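Local coordinates for CADD-like protein of unknown function (Nostoc punctiforme, PDB 3B5O), which is of unknown function but resembles CADD, has an all-helical fold of the heme-oxygenase-like kind, and is probably an oxidoreductase, at residues A[55-63]-A[75-86]; A[133-144]-A[203-214]. One frame throughout, in Å; residues are numbered along the deposited sequence.

Contact 1: A[55-63]-A[75-86]; sequences LVGFTELAR and AQELQENIDEEM
Arg-63, Val-56 and Ile-82 bury the most surface where residues 55-63 of helix 38-68 run antiparallel to residues 75-86 of helix 72-85 in a helical hairpin; the axes of segments 55-63 and 75-85 pass 9.1 Å apart at 164°. The aliphatic part of Arg-63 works as a knob among Ala-75, Leu-78, Gln-79 and Ile-82: its CG rests 3.6 Å from Ala-75 O and its CB meets Leu-78 CB. A bend at chi3 (71°) then turns the guanidinium back along its own helix, where NE and NH2 grip Glu-60 side-on, NE to OE1 at 2.9 Å and nearly straight (175°), NH2 to OE2. Glu-60 OE2 also pairs with Arg-64, while a water accepts from Arg-63 NH1.

From the other helix Ile-82 is the answering knob, set among Val-56, Thr-59, Glu-60 and Arg-63. Its CG1 slides past Thr-59 CG2 at 3.7 Å, CD1 reaches Glu-60 OE1 at 3.6 Å, and CG2 faces Val-56 CG1 at 4.1 Å. Val-56 spreads its branches: CG1 also touches CG of selenomethionine Met-86, and CG2 lies 3.9 Å from Glu-85 CB. The same rotation of Thr-59 turns OG1 back to Leu-55 O and CG2 into the seam.

The hairpin is thus joined mainly by apolar and aliphatic surfaces, with the strong ionic pairing kept within one helix, where it probably steadies the arginine knob.

Contact 2: A[133-144]-A[203-214]; sequences RQVDYVLGATYA and EFGEFAAGFRAM
Tyr-137 lays its ring over Gly-210 where residues 135-144 and 204-214, on helices 135-163 and 204-230 of this all-helical fold, cross through facing glycines, the segment axes 6.3 Å apart at 43°. Followed outward, Tyr-137 CB passes Glu-206 O, CG, CD1, CE1 and CZ lie over Gly-210 CA, CD2 nears Glu-206 O, CE2 meets Ala-209 CB at 3.7 Å, and OH ends 3.3 Å from Ala-213 CB. With CG anti to the backbone N, the ring lies flat on the glycine: Gly-210 CA stands 3.5 Å from the centroid, 1° off the normal, a CH-pi contact. The Arg-133 guanidinium lies over the opposite face, toward the rim, and sends NH2 to Glu-206 OE1 in a weakly bonded salt bridge.

Replacing Tyr-137 with an alanine would probably leave Gly-210 CA without its aromatic cover and open a gap beside Ala-209 and Ala-213.

Phe-207 mirrors this from the other helix, its ring centroid 3.6 Å from Gly-140 CA and its CZ against Tyr-143 CB. Gly-140 CA also lies against Phe-207 O, backbone on backbone. Phe-211 takes Ala-144 CB over one face and joins Tyr-143 and Phe-207 in an aromatic cluster; Leu-11 of helix 2-18 packs on both phenylalanines. Between the backbones, Gly-210 CA makes a CA-H...O contact with Tyr-137 O at 3.4 Å, with 168° at the hydrogen.

How the contacts relate
From the N terminus the chain runs through helix 2-18 to helix 38-68, and a short turn returns it as helix 72-85, so contact 1 closes a local hairpin. The chain then passes through helices 95-107 and 118-131 before helix 135-163 opens contact 2, a longer loop closed only when helix 204-230 arrives, 59 residues on from segment 133-144. The two contacts follow in series, neither nested nor crossed. Their centres lie about 16 Å apart, yet they touch: Ala-62 and Leu-78 pack on Thr-142, and Ala-62 also on Val-138. Helix 135-163 thus packs against both the hairpin and helix 204-230, which also meet directly through Leu-55 and Met-214.

Contact 1: A[55-63]-A[75-86]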
loop_
_atom_site.group_PDB
_atom_site.type_symbol
_atom_site.label_atom_id
_atom_site.label_comp_id
_atom_site.label_asym_id
_atom_site.label_seq_id
_atom_site.Cartn_x
_atom_site.Cartn_y
_atom_site.Cartn_z
ATOM N N LEU A 55 0.350 -1.690 -7.467
ATOM C CA LEU A 55 -0.508 -2.617 -6.734
ATOM C C LEU A 55 -1.716 -3.077 -7.557
ATOM O O LEU A 55 -2.228 -4.151 -7.316
ATOM C CB LEU A 55 -0.928 -2.050 -5.381
ATOM C CG LEU A 55 0.115 -2.051 -4.265
ATOM C CD1 LEU A 55 -0.419 -1.240 -3.096
ATOM C CD2 LEU A 55 0.477 -3.515 -3.851
ATOM N N VAL A 56 -2.149 -2.305 -8.554
ATOM C CA VAL A 56 -3.259 -2.746 -9.398
ATOM C C VAL A 56 -2.826 -4.012 -10.162
ATOM O O VAL A 56 -3.554 -5.011 -10.198
ATOM C CB VAL A 56 -3.734 -1.657 -10.327
ATOM C CG1 VAL A 56 -4.912 -2.160 -11.127
ATOM C CG2 VAL A 56 -4.141 -0.399 -9.530
ATOM N N GLY A 57 -1.627 -3.978 -10.744
ATOM C CA GLY A 57 -1.103 -5.144 -11.432
ATOM C C GLY A 57 -0.887 -6.329 -10.509
ATOM O O GLY A 57 -1.136 -7.472 -10.909
ATOM N N PHE A 58 -0.416 -6.089 -9.281
ATOM C CA PHE A 58 -0.277 -7.215 -8.359
ATOM C C PHE A 58 -1.639 -7.803 -8.005
ATOM O O PHE A 58 -1.783 -9.009 -7.870
ATOM C CB PHE A 58 0.496 -6.812 -7.105
ATOM C CG PHE A 58 1.947 -6.523 -7.366
ATOM C CD1 PHE A 58 2.781 -7.502 -7.868
ATOM C CD2 PHE A 58 2.492 -5.295 -7.042
ATOM C CE1 PHE A 58 4.118 -7.226 -8.109
ATOM C CE2 PHE A 58 3.828 -5.037 -7.273
ATOM C CZ PHE A 58 4.617 -5.991 -7.798
ATOM N N THR A 59 -2.641 -6.945 -7.840
ATOM C CA THR A 59 -4.001 -7.429 -7.544
ATOM C C THR A 59 -4.523 -8.293 -8.711
ATOM O O THR A 59 -5.196 -9.307 -8.488
ATOM C CB THR A 59 -4.950 -6.257 -7.241
ATOM O OG1 THR A 59 -4.422 -5.512 -6.135
ATOM C CG2 THR A 59 -6.332 -6.765 -6.868
ATOM N N GLU A 60 -4.186 -7.924 -9.945
ATOM C CA GLU A 60 -4.486 -8.741 -11.108
ATOM C C GLU A 60 -3.840 -10.102 -11.038
ATOM O O GLU A 60 -4.457 -11.113 -11.382
ATOM C CB GLU A 60 -4.115 -8.009 -12.390
ATOM C CG GLU A 60 -4.270 -8.805 -13.667
ATOM C CD GLU A 60 -5.650 -9.276 -13.986
ATOM O OE1 GLU A 60 -6.626 -8.755 -13.435
ATOM O OE2 GLU A 60 -5.737 -10.165 -14.867
ATOM N N LEU A 61 -2.591 -10.168 -10.608
ATOM C CA LEU A 61 -1.944 -11.469 -10.445
ATOM C C LEU A 61 -2.671 -12.311 -9.403
ATOM O O LEU A 61 -2.854 -13.522 -9.578
ATOM C CB LEU A 61 -0.484 -11.316 -10.079
ATOM C CG LEU A 61 0.421 -10.669 -11.120
ATOM C CD1 LEU A 61 1.864 -10.591 -10.600
ATOM C CD2 LEU A 61 0.345 -11.411 -12.454
ATOM N N ALA A 62 -3.099 -11.686 -8.314
ATOM C CA ALA A 62 -3.859 -12.403 -7.283
ATOM C C ALA A 62 -5.206 -12.890 -7.828
ATOM O O ALA A 62 -5.641 -14.004 -7.510
ATOM C CB ALA A 62 -4.082 -11.501 -6.057
ATOM N N ARG A 63 -5.849 -12.070 -8.656
ATOM C CA ARG A 63 -7.112 -12.461 -9.278
ATOM C C ARG A 63 -6.922 -13.729 -10.102
ATOM O O ARG A 63 -7.739 -14.658 -10.054
ATOM C CB ARG A 63 -7.645 -11.319 -10.133
ATOM C CG ARG A 63 -9.046 -11.595 -10.695
ATOM C CD ARG A 63 -9.470 -10.548 -11.706
ATOM N NE ARG A 63 -8.727 -10.652 -12.953
ATOM C CZ ARG A 63 -8.987 -11.522 -13.920
ATOM N NH1 ARG A 63 -9.989 -12.379 -13.813
ATOM N NH2 ARG A 63 -8.233 -11.540 -14.995
ATOM N N ALA A 75 -11.927 -14.101 -6.912
ATOM C CA ALA A 75 -11.583 -13.460 -8.182
ATOM C C ALA A 75 -12.552 -12.322 -8.477
ATOM O O ALA A 75 -12.157 -11.273 -8.967
ATOM C CB ALA A 75 -11.545 -14.476 -9.319
ATOM N N GLN A 76 -13.841 -12.525 -8.192
ATOM C CA GLN A 76 -14.819 -11.480 -8.441
ATOM C C GLN A 76 -14.573 -10.262 -7.553
ATOM O O GLN A 76 -14.614 -9.130 -8.027
ATOM C CB GLN A 76 -16.249 -12.002 -8.228
ATOM C CG GLN A 76 -17.328 -10.954 -8.488
ATOM C CD GLN A 76 -17.250 -10.384 -9.889
ATOM O OE1 GLN A 76 -17.174 -11.128 -10.864
ATOM N NE2 GLN A 76 -17.241 -9.058 -9.998
ATOM N N GLU A 77 -14.317 -10.491 -6.265
ATOM C CA GLU A 77 -14.030 -9.391 -5.342
ATOM C C GLU A 77 -12.780 -8.627 -5.799
ATOM O O GLU A 77 -12.744 -7.406 -5.775
ATOM C CB GLU A 77 -13.817 -9.898 -3.925
ATOM C CG GLU A 77 -13.660 -8.811 -2.884
ATOM C CD GLU A 77 -14.947 -8.016 -2.622
ATOM O OE1 GLU A 77 -16.040 -8.516 -2.945
ATOM O OE2 GLU A 77 -14.850 -6.887 -2.093
ATOM N N LEU A 78 -11.760 -9.365 -6.233
ATOM C CA LEU A 78 -10.518 -8.718 -6.688
ATOM C C LEU A 78 -10.741 -7.920 -7.965
ATOM O O LEU A 78 -10.190 -6.838 -8.128
ATOM C CB LEU A 78 -9.399 -9.736 -6.857
ATOM C CG LEU A 78 -8.935 -10.336 -5.535
ATOM C CD1 LEU A 78 -7.967 -11.476 -5.813
ATOM C CD2 LEU A 78 -8.319 -9.282 -4.619
ATOM N N GLN A 79 -11.587 -8.418 -8.860
ATOM C CA GLN A 79 -11.959 -7.618 -10.026
ATOM C C GLN A 79 -12.639 -6.315 -9.641
ATOM O O GLN A 79 -12.345 -5.262 -10.213
ATOM C CB GLN A 79 -12.851 -8.412 -10.992
ATOM C CG GLN A 79 -13.156 -7.656 -12.278
ATOM C CD GLN A 79 -11.928 -7.458 -13.144
ATOM O OE1 GLN A 79 -11.445 -6.324 -13.328
ATOM N NE2 GLN A 79 -11.392 -8.551 -13.655
ATOM N N GLU A 80 -13.539 -6.371 -8.666
ATOM C CA GLU A 80 -14.167 -5.141 -8.205
ATOM C C GLU A 80 -13.135 -4.160 -7.628
ATOM O O GLU A 80 -13.213 -2.958 -7.884
ATOM C CB GLU A 80 -15.307 -5.446 -7.224
ATOM C CG GLU A 80 -16.455 -6.210 -7.898
ATOM C CD GLU A 80 -17.578 -6.566 -6.943
ATOM O OE1 GLU A 80 -17.759 -5.831 -5.946
ATOM O OE2 GLU A 80 -18.284 -7.573 -7.204
ATOM N N ASN A 81 -12.154 -4.664 -6.861
ATOM C CA ASN A 81 -11.090 -3.807 -6.324
ATOM C C ASN A 81 -10.349 -3.129 -7.462
ATOM O O ASN A 81 -10.126 -1.920 -7.435
ATOM C CB ASN A 81 -10.040 -4.590 -5.515
ATOM C CG ASN A 81 -10.542 -5.098 -4.175
ATOM O OD1 ASN A 81 -9.796 -5.757 -3.454
ATOM N ND2 ASN A 81 -11.772 -4.804 -3.839
ATOM N N ILE A 82 -9.957 -3.922 -8.459
ATOM C CA ILE A 82 -9.240 -3.389 -9.616
ATOM C C ILE A 82 -10.064 -2.319 -10.319
ATOM O O ILE A 82 -9.574 -1.226 -10.602
ATOM C CB ILE A 82 -8.886 -4.526 -10.598
ATOM C CG1 ILE A 82 -7.793 -5.411 -10.005
ATOM C CG2 ILE A 82 -8.446 -3.986 -11.942
ATOM C CD1 ILE A 82 -7.718 -6.767 -10.646
ATOM N N ASP A 83 -11.338 -2.615 -10.541
ATOM C CA ASP A 83 -12.240 -1.657 -11.199
ATOM C C ASP A 83 -12.299 -0.343 -10.405
ATOM O O ASP A 83 -12.208 0.748 -10.974
ATOM C CB ASP A 83 -13.665 -2.224 -11.318
ATOM C CG ASP A 83 -13.774 -3.406 -12.261
ATOM O OD1 ASP A 83 -12.833 -3.682 -13.020
ATOM O OD2 ASP A 83 -14.841 -4.066 -12.227
ATOM N N GLU A 84 -12.436 -0.449 -9.082
ATOM C CA GLU A 84 -12.466 0.741 -8.231
ATOM C C GLU A 84 -11.147 1.519 -8.267
ATOM O O GLU A 84 -11.128 2.727 -8.450
ATOM C CB GLU A 84 -12.826 0.361 -6.796
ATOM C CG GLU A 84 -12.817 1.538 -5.831
ATOM N N GLU A 85 -10.020 0.832 -8.135
ATOM C CA GLU A 85 -8.744 1.525 -8.190
ATOM C C GLU A 85 -8.526 2.216 -9.543
ATOM O O GLU A 85 -7.855 3.228 -9.617
ATOM C CB GLU A 85 -7.560 0.570 -7.900
ATOM C CG GLU A 85 -7.562 -0.012 -6.484
ATOM C CD GLU A 85 -7.576 1.043 -5.400
ATOM O OE1 GLU A 85 -6.728 1.957 -5.454
ATOM O OE2 GLU A 85 -8.442 0.947 -4.501
HETATM N N MSE A 86 -9.111 1.668 -10.609
HETATM C CA MSE A 86 -8.971 2.257 -11.935
HETATM C C MSE A 86 -10.070 3.274 -12.262
HETATM O O MSE A 86 -10.099 3.802 -13.364
HETATM C CB MSE A 86 -8.900 1.152 -12.983
HETATM C CG MSE A 86 -7.632 0.271 -12.798
HETATM SE SE MSE A 86 -7.403 -1.081 -14.151
HETATM C CE MSE A 86 -6.644 0.029 -15.522
HETATM O O HOH W 1 -12.460 -12.394 -12.132
#

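Contact 2: A[133-144]-A[203-214]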
loop_
_atom_site.group_PDB
_atom_site.type_symbol
_atom_site.label_atom_id
_atom_site.label_comp_id
_atom_site.label_asym_id
_atom_site.label_seq_id
_atom_site.Cartn_x
_atom_site.Cartn_y
_atom_site.Cartn_z
ATOM N N ARG A 133 3.591 -17.122 -5.692
ATOM C CA ARG A 133 3.471 -18.339 -4.883
ATOM C C ARG A 133 2.066 -18.976 -5.047
ATOM O O ARG A 133 1.318 -18.576 -5.933
ATOM C CB ARG A 133 3.734 -17.968 -3.413
ATOM C CG ARG A 133 5.156 -17.482 -3.155
ATOM C CD ARG A 133 6.109 -18.626 -2.849
ATOM N NE ARG A 133 5.683 -19.424 -1.699
ATOM C CZ ARG A 133 6.191 -19.362 -0.466
ATOM N NH1 ARG A 133 7.199 -18.543 -0.159
ATOM N NH2 ARG A 133 5.684 -20.151 0.474
ATOM N N GLN A 134 1.719 -19.956 -4.218
ATOM C CA GLN A 134 0.388 -20.598 -4.285
ATOM C C GLN A 134 -0.719 -19.667 -3.775
ATOM O O GLN A 134 -0.464 -18.700 -3.071
ATOM C CB GLN A 134 0.355 -21.960 -3.545
ATOM C CG GLN A 134 0.024 -21.904 -2.019
ATOM C CD GLN A 134 -0.128 -23.285 -1.319
ATOM O OE1 GLN A 134 0.755 -24.153 -1.407
ATOM N NE2 GLN A 134 -1.238 -23.463 -0.587
ATOM N N VAL A 135 -1.952 -19.971 -4.139
ATOM C CA VAL A 135 -3.076 -19.072 -3.934
ATOM C C VAL A 135 -3.241 -18.592 -2.494
ATOM O O VAL A 135 -3.511 -17.414 -2.268
ATOM C CB VAL A 135 -4.397 -19.680 -4.476
ATOM C CG1 VAL A 135 -4.756 -20.988 -3.744
ATOM C CG2 VAL A 135 -5.539 -18.673 -4.420
ATOM N N ASP A 136 -3.079 -19.485 -1.523
ATOM C CA ASP A 136 -3.302 -19.085 -0.134
ATOM C C ASP A 136 -2.307 -18.012 0.332
ATOM O O ASP A 136 -2.690 -17.039 0.964
ATOM C CB ASP A 136 -3.282 -20.311 0.784
ATOM C CG ASP A 136 -4.238 -21.389 0.316
ATOM O OD1 ASP A 136 -3.835 -22.176 -0.574
ATOM O OD2 ASP A 136 -5.393 -21.429 0.814
ATOM N N TYR A 137 -1.057 -18.203 -0.029
ATOM C CA TYR A 137 0.007 -17.277 0.307
ATOM C C TYR A 137 -0.213 -15.968 -0.403
ATOM O O TYR A 137 -0.073 -14.895 0.187
ATOM C CB TYR A 137 1.326 -17.882 -0.117
ATOM C CG TYR A 137 2.578 -17.170 0.317
ATOM C CD1 TYR A 137 3.073 -16.083 -0.400
ATOM C CD2 TYR A 137 3.320 -17.606 1.414
ATOM C CE1 TYR A 137 4.236 -15.468 -0.052
ATOM C CE2 TYR A 137 4.495 -16.995 1.767
ATOM C CZ TYR A 137 4.961 -15.918 1.036
ATOM O OH TYR A 137 6.150 -15.315 1.375
ATOM N N VAL A 138 -0.546 -16.048 -1.693
ATOM C CA VAL A 138 -0.763 -14.824 -2.490
ATOM C C VAL A 138 -1.925 -14.020 -1.930
ATOM O O VAL A 138 -1.863 -12.787 -1.861
ATOM C CB VAL A 138 -0.977 -15.153 -3.979
ATOM C CG1 VAL A 138 -1.382 -13.893 -4.768
ATOM C CG2 VAL A 138 0.289 -15.777 -4.545
ATOM N N LEU A 139 -3.007 -14.688 -1.536
ATOM C CA LEU A 139 -4.135 -13.961 -0.970
ATOM C C LEU A 139 -3.822 -13.383 0.403
ATOM O O LEU A 139 -4.392 -12.379 0.774
ATOM C CB LEU A 139 -5.411 -14.826 -0.958
ATOM C CG LEU A 139 -6.325 -14.574 -2.160
ATOM C CD1 LEU A 139 -6.914 -13.173 -2.125
ATOM C CD2 LEU A 139 -5.613 -14.806 -3.478
ATOM N N GLY A 140 -2.915 -14.015 1.157
ATOM C CA GLY A 140 -2.438 -13.404 2.386
ATOM C C GLY A 140 -1.722 -12.090 2.120
ATOM O O GLY A 140 -1.927 -11.103 2.822
ATOM N N ALA A 141 -0.826 -12.101 1.145
ATOM C CA ALA A 141 -0.139 -10.863 0.761
ATOM C C ALA A 141 -1.138 -9.808 0.267
ATOM O O ALA A 141 -0.986 -8.600 0.521
ATOM C CB ALA A 141 0.914 -11.148 -0.296
ATOM N N THR A 142 -2.151 -10.257 -0.466
ATOM C CA THR A 142 -3.168 -9.358 -0.969
ATOM C C THR A 142 -3.995 -8.786 0.187
ATOM O O THR A 142 -4.323 -7.601 0.209
ATOM C CB THR A 142 -4.062 -10.094 -1.994
ATOM O OG1 THR A 142 -3.250 -10.644 -3.029
ATOM C CG2 THR A 142 -5.111 -9.154 -2.620
ATOM N N TYR A 143 -4.307 -9.620 1.178
ATOM C CA TYR A 143 -5.021 -9.135 2.345
ATOM C C TYR A 143 -4.164 -8.125 3.124
ATOM O O TYR A 143 -4.691 -7.197 3.706
ATOM C CB TYR A 143 -5.483 -10.316 3.222
ATOM C CG TYR A 143 -6.345 -9.867 4.369
ATOM C CD1 TYR A 143 -7.564 -9.269 4.130
ATOM C CD2 TYR A 143 -5.919 -9.965 5.677
ATOM C CE1 TYR A 143 -8.351 -8.799 5.166
ATOM C CE2 TYR A 143 -6.696 -9.486 6.714
ATOM C CZ TYR A 143 -7.897 -8.901 6.453
ATOM O OH TYR A 143 -8.668 -8.441 7.504
ATOM N N ALA A 144 -2.847 -8.292 3.110
ATOM C CA ALA A 144 -1.958 -7.310 3.721
ATOM C C ALA A 144 -2.087 -5.920 3.083
ATOM O O ALA A 144 -1.980 -4.916 3.780
ATOM C CB ALA A 144 -0.531 -7.773 3.716
ATOM N N GLU A 203 -4.333 -24.533 5.167
ATOM C CA GLU A 203 -3.585 -23.462 4.486
ATOM C C GLU A 203 -3.579 -22.112 5.212
ATOM O O GLU A 203 -3.074 -21.114 4.676
ATOM C CB GLU A 203 -4.130 -23.305 3.087
ATOM C CG GLU A 203 -4.103 -24.594 2.222
ATOM C CD GLU A 203 -2.770 -25.348 2.238
ATOM O OE1 GLU A 203 -1.691 -24.705 2.256
ATOM O OE2 GLU A 203 -2.804 -26.608 2.216
ATOM N N PHE A 204 -4.119 -22.048 6.423
ATOM C CA PHE A 204 -4.068 -20.801 7.204
ATOM C C PHE A 204 -2.627 -20.320 7.405
ATOM O O PHE A 204 -2.345 -19.122 7.377
ATOM C CB PHE A 204 -4.746 -20.970 8.570
ATOM C CG PHE A 204 -6.257 -20.931 8.542
ATOM C CD1 PHE A 204 -6.994 -21.069 7.387
ATOM C CD2 PHE A 204 -6.950 -20.825 9.734
ATOM C CE1 PHE A 204 -8.380 -21.049 7.416
ATOM C CE2 PHE A 204 -8.341 -20.819 9.758
ATOM C CZ PHE A 204 -9.046 -20.934 8.604
ATOM N N GLY A 205 -1.705 -21.249 7.612
ATOM C CA GLY A 205 -0.315 -20.903 7.828
ATOM C C GLY A 205 0.305 -20.218 6.619
ATOM O O GLY A 205 1.130 -19.318 6.768
ATOM N N GLU A 206 -0.080 -20.671 5.433
ATOM C CA GLU A 206 0.444 -20.082 4.188
ATOM C C GLU A 206 -0.140 -18.686 3.979
ATOM O O GLU A 206 0.568 -17.757 3.588
ATOM C CB GLU A 206 0.156 -20.979 2.974
ATOM C CG GLU A 206 1.130 -22.142 2.869
ATOM C CD GLU A 206 2.543 -21.654 2.570
ATOM O OE1 GLU A 206 2.798 -21.263 1.414
ATOM O OE2 GLU A 206 3.388 -21.612 3.498
ATOM N N PHE A 207 -1.414 -18.523 4.295
ATOM C CA PHE A 207 -2.060 -17.203 4.235
ATOM C C PHE A 207 -1.338 -16.235 5.190
ATOM O O PHE A 207 -0.991 -15.106 4.824
ATOM C CB PHE A 207 -3.537 -17.340 4.581
ATOM C CG PHE A 207 -4.321 -16.066 4.487
ATOM C CD1 PHE A 207 -4.391 -15.194 5.572
ATOM C CD2 PHE A 207 -5.003 -15.733 3.330
ATOM C CE1 PHE A 207 -5.118 -14.032 5.506
ATOM C CE2 PHE A 207 -5.740 -14.575 3.265
ATOM C CZ PHE A 207 -5.813 -13.729 4.361
ATOM N N ALA A 208 -1.088 -16.682 6.421
ATOM C CA ALA A 208 -0.363 -15.858 7.396
ATOM C C ALA A 208 1.049 -15.530 6.916
ATOM O O ALA A 208 1.519 -14.410 7.089
ATOM C CB ALA A 208 -0.318 -16.562 8.779
ATOM N N ALA A 209 1.736 -16.513 6.348
ATOM C CA ALA A 209 3.082 -16.305 5.840
ATOM C C ALA A 209 3.117 -15.247 4.722
ATOM O O ALA A 209 4.018 -14.403 4.684
ATOM C CB ALA A 209 3.694 -17.614 5.355
ATOM N N GLY A 210 2.126 -15.272 3.848
ATOM C CA GLY A 210 2.073 -14.295 2.765
ATOM C C GLY A 210 1.833 -12.906 3.320
ATOM O O GLY A 210 2.416 -11.917 2.865
ATOM N N PHE A 211 0.931 -12.815 4.287
ATOM C CA PHE A 211 0.634 -11.538 4.933
ATOM C C PHE A 211 1.892 -10.970 5.581
ATOM O O PHE A 211 2.226 -9.792 5.413
ATOM C CB PHE A 211 -0.471 -11.762 5.977
ATOM C CG PHE A 211 -0.993 -10.516 6.614
ATOM C CD1 PHE A 211 -0.349 -9.932 7.706
ATOM C CD2 PHE A 211 -2.178 -9.961 6.178
ATOM C CE1 PHE A 211 -0.869 -8.772 8.287
ATOM C CE2 PHE A 211 -2.695 -8.827 6.783
ATOM C CZ PHE A 211 -2.039 -8.251 7.841
ATOM N N ARG A 212 2.563 -11.809 6.374
ATOM C CA ARG A 212 3.777 -11.407 7.065
ATOM C C ARG A 212 4.832 -10.924 6.068
ATOM O O ARG A 212 5.493 -9.903 6.276
ATOM C CB ARG A 212 4.336 -12.604 7.831
ATOM C CG ARG A 212 5.674 -12.371 8.485
ATOM C CD ARG A 212 5.568 -11.427 9.642
ATOM N NE ARG A 212 5.003 -12.125 10.788
ATOM C CZ ARG A 212 5.090 -11.708 12.046
ATOM N NH1 ARG A 212 5.667 -10.548 12.355
ATOM N NH2 ARG A 212 4.579 -12.466 12.997
ATOM N N ALA A 213 5.012 -11.678 4.981
ATOM C CA ALA A 213 6.050 -11.343 4.015
ATOM C C ALA A 213 5.769 -9.981 3.389
ATOM O O ALA A 213 6.681 -9.183 3.159
ATOM C CB ALA A 213 6.167 -12.406 2.931
HETATM N N MSE A 214 4.504 -9.712 3.113
HETATM C CA MSE A 214 4.137 -8.449 2.481
HETATM C C MSE A 214 4.368 -7.267 3.407
HETATM O O MSE A 214 4.943 -6.255 3.007
HETATM C CB MSE A 214 2.689 -8.508 2.015
HETATM C CG MSE A 214 2.220 -7.286 1.287
HETATM SE SE MSE A 214 3.173 -6.991 -0.371
HETATM C CE MSE A 214 1.960 -5.869 -1.272
HETATM O O HOH W 2 3.163 -21.155 -1.874
HETATM O O HOH W 3 5.795 -20.279 3.789
#